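Local coordinates for protein aminopeptidase N (Francisella tularensis subsp. tularensis, PDB 5DLL) that probably degrades intracellular peptides as a zinc-dependent M1-family aminopeptidase, releasing N-terminal amino acids, preferably alanine, at residues Gln573-Asn578 and Asp588-Ala593; Ile579-Ala584 and Glu622-Ile627. One frame throughout, in Å; residues are numbered along the deposited sequence.

Following the chain from the N terminus, residues 573-578 and 579-584 come one after the other on helix 565-581 and its C-terminal end. Interaction 1 closes the short loop between this helix and the next, 588-598, with its segments 10 residues apart at their closest ends. Interaction 2 starts where the first helical segment ends and spans 38 residues, reaching past helices 588-598, 605-612 and 617-621 to the loop before helix 629-646. Because 588-593 falls between 579-584 and 622-627, the two closures cross rather than nest. Their centres are about 15 Å apart, and both join helix 565-581 to its neighbours within the ARM-repeat region, helix 588-598 and loop 622-627, away from the zinc and sodium sites.

Interaction 1: residues Gln573-Asn578 and Asp588-Ala593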
loop_
_atom_site.group_PDB
_atom_site.type_symbol
_atom_site.label_atom_id
_atom_site.label_comp_id
_atom_site.label_asym_id
_atom_site.label_seq_id
_atom_site.Cartn_x
_atom_site.Cartn_y
_atom_site.Cartn_z
ATOM N N GLN A 573 6.086 -12.658 -20.062
ATOM C CA GLN A 573 5.283 -13.374 -19.071
ATOM C C GLN A 573 4.030 -13.973 -19.727
ATOM O O GLN A 573 3.525 -15.002 -19.284
ATOM C CB GLN A 573 4.893 -12.448 -17.906
ATOM C CG GLN A 573 6.070 -11.846 -17.140
ATOM C CD GLN A 573 6.649 -12.758 -16.064
ATOM O OE1 GLN A 573 6.051 -12.950 -15.002
ATOM N NE2 GLN A 573 7.839 -13.297 -16.324
ATOM N N GLN A 574 3.535 -13.330 -20.783
ATOM C CA GLN A 574 2.377 -13.829 -21.522
ATOM C C GLN A 574 2.715 -15.078 -22.331
ATOM O O GLN A 574 1.881 -15.969 -22.481
ATOM C CB GLN A 574 1.835 -12.744 -22.451
ATOM C CG GLN A 574 0.590 -13.156 -23.220
ATOM C CD GLN A 574 -0.306 -11.980 -23.562
ATOM O OE1 GLN A 574 -0.692 -11.202 -22.686
ATOM N NE2 GLN A 574 -0.653 -11.850 -24.838
ATOM N N ILE A 575 3.937 -15.132 -22.853
ATOM C CA ILE A 575 4.408 -16.287 -23.619
ATOM C C ILE A 575 4.620 -17.484 -22.697
ATOM O O ILE A 575 4.049 -18.552 -22.920
ATOM C CB ILE A 575 5.721 -15.966 -24.367
ATOM C CG1 ILE A 575 5.453 -14.978 -25.507
ATOM C CG2 ILE A 575 6.357 -17.232 -24.927
ATOM C CD1 ILE A 575 6.685 -14.243 -25.989
ATOM N N ALA A 576 5.442 -17.292 -21.667
ATOM C CA ALA A 576 5.745 -18.340 -20.686
ATOM C C ALA A 576 4.481 -18.936 -20.054
ATOM O O ALA A 576 4.419 -20.132 -19.802
ATOM C CB ALA A 576 6.666 -17.793 -19.602
ATOM N N THR A 577 3.480 -18.097 -19.808
ATOM C CA THR A 577 2.205 -18.545 -19.257
ATOM C C THR A 577 1.448 -19.438 -20.242
ATOM O O THR A 577 0.933 -20.488 -19.852
ATOM C CB THR A 577 1.332 -17.342 -18.843
ATOM O OG1 THR A 577 1.969 -16.654 -17.761
ATOM C CG2 THR A 577 -0.064 -17.781 -18.401
ATOM N N ASN A 578 1.390 -19.027 -21.508
ATOM C CA ASN A 578 0.714 -19.813 -22.545
ATOM C C ASN A 578 1.431 -21.130 -22.869
ATOM O O ASN A 578 0.795 -22.100 -23.275
ATOM C CB ASN A 578 0.519 -18.981 -23.814
ATOM C CG ASN A 578 -0.463 -17.836 -23.617
ATOM O OD1 ASN A 578 -1.218 -17.800 -22.636
ATOM N ND2 ASN A 578 -0.460 -16.890 -24.551
ATOM N N ASP A 588 12.634 -23.112 -29.387
ATOM C CA ASP A 588 14.036 -22.792 -29.679
ATOM C C ASP A 588 14.254 -21.273 -29.788
ATOM O O ASP A 588 15.225 -20.736 -29.251
ATOM C CB ASP A 588 14.478 -23.491 -30.976
ATOM C CG ASP A 588 15.901 -24.033 -30.905
ATOM O OD1 ASP A 588 16.486 -24.067 -29.801
ATOM O OD2 ASP A 588 16.428 -24.448 -31.960
ATOM N N GLU A 589 13.341 -20.588 -30.476
ATOM C CA GLU A 589 13.403 -19.133 -30.619
ATOM C C GLU A 589 13.120 -18.440 -29.289
ATOM O O GLU A 589 13.580 -17.320 -29.058
ATOM C CB GLU A 589 12.415 -18.639 -31.682
ATOM C CG GLU A 589 12.813 -18.973 -33.116
ATOM C CD GLU A 589 12.531 -20.418 -33.498
ATOM O OE1 GLU A 589 11.382 -20.870 -33.314
ATOM O OE2 GLU A 589 13.457 -21.105 -33.987
ATOM N N PHE A 590 12.356 -19.107 -28.424
ATOM C CA PHE A 590 12.098 -18.621 -27.067
ATOM C C PHE A 590 13.378 -18.618 -26.227
ATOM O O PHE A 590 13.718 -17.608 -25.618
ATOM C CB PHE A 590 11.018 -19.476 -26.386
ATOM C CG PHE A 590 10.723 -19.074 -24.967
ATOM C CD1 PHE A 590 9.878 -18.005 -24.695
ATOM C CD2 PHE A 590 11.287 -19.767 -23.901
ATOM C CE1 PHE A 590 9.605 -17.629 -23.389
ATOM C CE2 PHE A 590 11.018 -19.397 -22.593
ATOM C CZ PHE A 590 10.176 -18.326 -22.337
ATOM N N LEU A 591 14.078 -19.749 -26.203
ATOM C CA LEU A 591 15.344 -19.877 -25.471
ATOM C C LEU A 591 16.346 -18.766 -25.790
ATOM O O LEU A 591 17.028 -18.268 -24.896
ATOM C CB LEU A 591 15.998 -21.225 -25.786
ATOM C CG LEU A 591 15.364 -22.460 -25.149
ATOM C CD1 LEU A 591 15.767 -23.718 -25.902
ATOM C CD2 LEU A 591 15.744 -22.560 -23.679
ATOM N N ASN A 592 16.441 -18.396 -27.065
ATOM C CA ASN A 592 17.438 -17.423 -27.510
ATOM C C ASN A 592 17.046 -15.987 -27.196
ATOM O O ASN A 592 17.919 -15.147 -26.981
ATOM C CB ASN A 592 17.727 -17.587 -29.005
ATOM C CG ASN A 592 18.412 -18.904 -29.324
ATOM O OD1 ASN A 592 19.391 -19.286 -28.675
ATOM N ND2 ASN A 592 17.903 -19.605 -30.330
ATOM N N ALA A 593 15.745 -15.700 -27.182
ATOM C CA ALA A 593 15.249 -14.408 -26.693
ATOM C C ALA A 593 15.473 -14.300 -25.179
ATOM O O ALA A 593 15.815 -13.237 -24.659
ATOM C CB ALA A 593 13.774 -14.235 -27.027
#
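I575 and F590 mark the point where the two helical segments come nearest, with I575 CA 8.7 Å from F590 CA, and the segments run in broadly opposite directions. At that spacing side chains bridge the gap, and the contact is purely apolar. F590 supplies most of it: CG is anti to the backbone N (chi1 178°), which carries the ring out toward helix 565-581. I575 answers with its short branch. Its CG2, also anti to the backbone N, lies 3.6 Å from F590 CD1 and equally 3.6 Å from F590 CE1, so the methyl meets the CD1-CE1 bond obliquely. The two side chains pass each other in opposite senses. The next residue, A576, brings CB more loosely to 4.5 Å from the far ring carbon, F590 CZ. I575, A576 and F590 are all buried. Behind the contact, T577 grips its own helix: OG1 donates to Q573 O at 2.7 Å, nearly in line with the carbonyl bond (160°), while T577 N bonds to the same oxygen at 3.1 Å. Q573 O thus accepts two donors from one residue. Consecutive helices packed back on each other in this way form a helical hairpin, in keeping with the ARM-repeat assignment of this region. Helix 552-561 continues the apolar layer, placing L555 and L556 on I575. The loop before helix 617-621 covers another side, with I614 on A576, and L591 leans on L643 and K646 of helix 629-646.

Interaction 2: residues Ile579-Ala584 and Glu622-Ile627; sequences IILNNA and EAMRVI
L581 reaches across to A623 and M624 with its two methyl groups, one to each residue, and the backbones stay apart, with L581 CA 8.9 Å from M624 CA. The leucine has CG beside the backbone N and anti to the carbonyl carbon (chi1 -60°), a conformation that spreads its fork toward the loop. CD1 meets A623 CB at 4.2 Å, and CD2 meets M624 CG, likewise at 4.2 Å. M624 therefore touches with the middle of its chain: CG too is anti to its carbonyl carbon, and the chain stays extended through chi2 before bending at chi3 (72°), which turns the terminal methyl off the line of the chain. L581 and M624 lie alongside each other, pointing opposite ways. L581 occupies the last helical position of 565-581, and the chain then leaves the helix through a Schellman motif: N583 has positive phi, A584 N bonds to I579 O at 3.0 Å, and N583 N bonds to I580 O, also at 3.0 Å. I580 O is held as well by S635 OG of helix 629-646. The contact lies at the surface of the ARM-repeat region, where I620 of helix 617-621 also packs on L581. M624 rests on I632 of helix 629-646, while its carbonyl oxygen is hydrogen-bonded by R832 NH2, which joins the 622-627 loop to a much later part of the chain.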
loop_
_atom_site.group_PDB
_atom_site.type_symbol
_atom_site.label_atom_id
_atom_site.label_comp_id
_atom_site.label_asym_id
_atom_site.label_seq_id
_atom_site.Cartn_x
_atom_site.Cartn_y
_atom_site.Cartn_z
ATOM N N ILE A 579 2.748 -21.155 -22.678
ATOM C CA ILE A 579 3.528 -22.392 -22.777
ATOM C C ILE A 579 3.108 -23.391 -21.699
ATOM O O ILE A 579 2.964 -24.585 -21.969
ATOM C CB ILE A 579 5.049 -22.107 -22.654
ATOM C CG1 ILE A 579 5.572 -21.389 -23.911
ATOM C CG2 ILE A 579 5.844 -23.387 -22.398
ATOM C CD1 ILE A 579 5.726 -22.272 -25.135
ATOM N N ILE A 580 2.908 -22.889 -20.483
ATOM C CA ILE A 580 2.597 -23.731 -19.327
ATOM C C ILE A 580 1.224 -24.392 -19.487
ATOM O O ILE A 580 1.080 -25.599 -19.263
ATOM C CB ILE A 580 2.614 -22.915 -18.012
ATOM C CG1 ILE A 580 3.984 -22.237 -17.805
ATOM C CG2 ILE A 580 2.228 -23.792 -16.820
ATOM C CD1 ILE A 580 4.964 -22.977 -16.924
ATOM N N LEU A 581 0.229 -23.598 -19.883
ATOM C CA LEU A 581 -1.155 -24.077 -20.010
ATOM C C LEU A 581 -1.316 -25.124 -21.113
ATOM O O LEU A 581 -2.141 -26.027 -20.997
ATOM C CB LEU A 581 -2.117 -22.908 -20.256
ATOM C CG LEU A 581 -2.180 -21.818 -19.179
ATOM C CD1 LEU A 581 -3.164 -20.736 -19.596
ATOM C CD2 LEU A 581 -2.551 -22.391 -17.818
ATOM N N ASN A 582 -0.516 -25.008 -22.170
ATOM C CA ASN A 582 -0.502 -26.008 -23.237
ATOM C C ASN A 582 0.330 -27.246 -22.888
ATOM O O ASN A 582 0.448 -28.154 -23.713
ATOM C CB ASN A 582 0.025 -25.393 -24.543
ATOM C CG ASN A 582 -0.766 -24.169 -24.985
ATOM O OD1 ASN A 582 -0.197 -23.209 -25.505
ATOM N ND2 ASN A 582 -2.078 -24.195 -24.775
ATOM N N ASN A 583 0.898 -27.292 -21.678
ATOM C CA ASN A 583 1.818 -28.362 -21.274
ATOM C C ASN A 583 2.932 -28.537 -22.312
ATOM O O ASN A 583 3.401 -29.649 -22.565
ATOM C CB ASN A 583 1.062 -29.683 -21.051
ATOM C CG ASN A 583 0.094 -29.620 -19.879
ATOM O OD1 ASN A 583 -1.121 -29.696 -20.054
ATOM N ND2 ASN A 583 0.631 -29.484 -18.675
ATOM N N ALA A 584 3.355 -27.418 -22.895
ATOM C CA ALA A 584 4.229 -27.429 -24.062
ATOM C C ALA A 584 5.699 -27.474 -23.670
ATOM O O ALA A 584 6.082 -27.008 -22.591
ATOM C CB ALA A 584 3.959 -26.204 -24.925
ATOM N N GLU A 622 -4.708 -17.760 -12.027
ATOM C CA GLU A 622 -5.645 -16.662 -12.290
ATOM C C GLU A 622 -6.167 -16.661 -13.735
ATOM O O GLU A 622 -7.220 -16.096 -14.014
ATOM C CB GLU A 622 -4.992 -15.308 -11.967
ATOM C CG GLU A 622 -4.667 -15.105 -10.489
ATOM C CD GLU A 622 -3.758 -13.910 -10.216
ATOM O OE1 GLU A 622 -3.318 -13.238 -11.174
ATOM O OE2 GLU A 622 -3.474 -13.638 -9.028
ATOM N N ALA A 623 -5.424 -17.280 -14.651
ATOM C CA ALA A 623 -5.867 -17.421 -16.041
ATOM C C ALA A 623 -7.000 -18.440 -16.182
ATOM O O ALA A 623 -7.844 -18.324 -17.069
ATOM C CB ALA A 623 -4.695 -17.826 -16.925
ATOM N N MET A 624 -7.015 -19.428 -15.295
ATOM C CA MET A 624 -7.916 -20.564 -15.413
ATOM C C MET A 624 -9.258 -20.284 -14.747
ATOM O O MET A 624 -9.319 -19.602 -13.725
ATOM C CB MET A 624 -7.274 -21.799 -14.775
ATOM C CG MET A 624 -5.853 -22.069 -15.246
ATOM S SD MET A 624 -5.284 -23.727 -14.836
ATOM C CE MET A 624 -6.241 -24.710 -15.988
ATOM N N ARG A 625 -10.328 -20.819 -15.336
ATOM C CA ARG A 625 -11.665 -20.731 -14.755
ATOM C C ARG A 625 -11.808 -21.779 -13.645
ATOM O O ARG A 625 -12.287 -21.477 -12.550
ATOM C CB ARG A 625 -12.736 -20.928 -15.834
ATOM C CG ARG A 625 -14.123 -20.444 -15.428
ATOM C CD ARG A 625 -15.150 -20.640 -16.537
ATOM N NE ARG A 625 -15.244 -22.039 -16.958
ATOM C CZ ARG A 625 -15.881 -23.004 -16.291
ATOM N NH1 ARG A 625 -16.507 -22.748 -15.143
ATOM N NH2 ARG A 625 -15.891 -24.241 -16.775
ATOM N N VAL A 626 -11.392 -23.007 -13.946
ATOM C CA VAL A 626 -11.277 -24.071 -12.952
ATOM C C VAL A 626 -9.788 -24.356 -12.753
ATOM O O VAL A 626 -9.112 -24.824 -13.674
ATOM C CB VAL A 626 -11.995 -25.358 -13.408
ATOM C CG1 VAL A 626 -11.918 -26.427 -12.324
ATOM C CG2 VAL A 626 -13.445 -25.060 -13.778
ATOM N N ILE A 627 -9.283 -24.067 -11.557
ATOM C CA ILE A 627 -7.851 -24.169 -11.274
ATOM C C ILE A 627 -7.397 -25.631 -11.217
ATOM O O ILE A 627 -7.697 -26.352 -10.259
ATOM C CB ILE A 627 -7.490 -23.450 -9.955
ATOM C CG1 ILE A 627 -7.724 -21.939 -10.105
ATOM C CG2 ILE A 627 -6.045 -23.741 -9.555
ATOM C CD1 ILE A 627 -7.589 -21.142 -8.820
#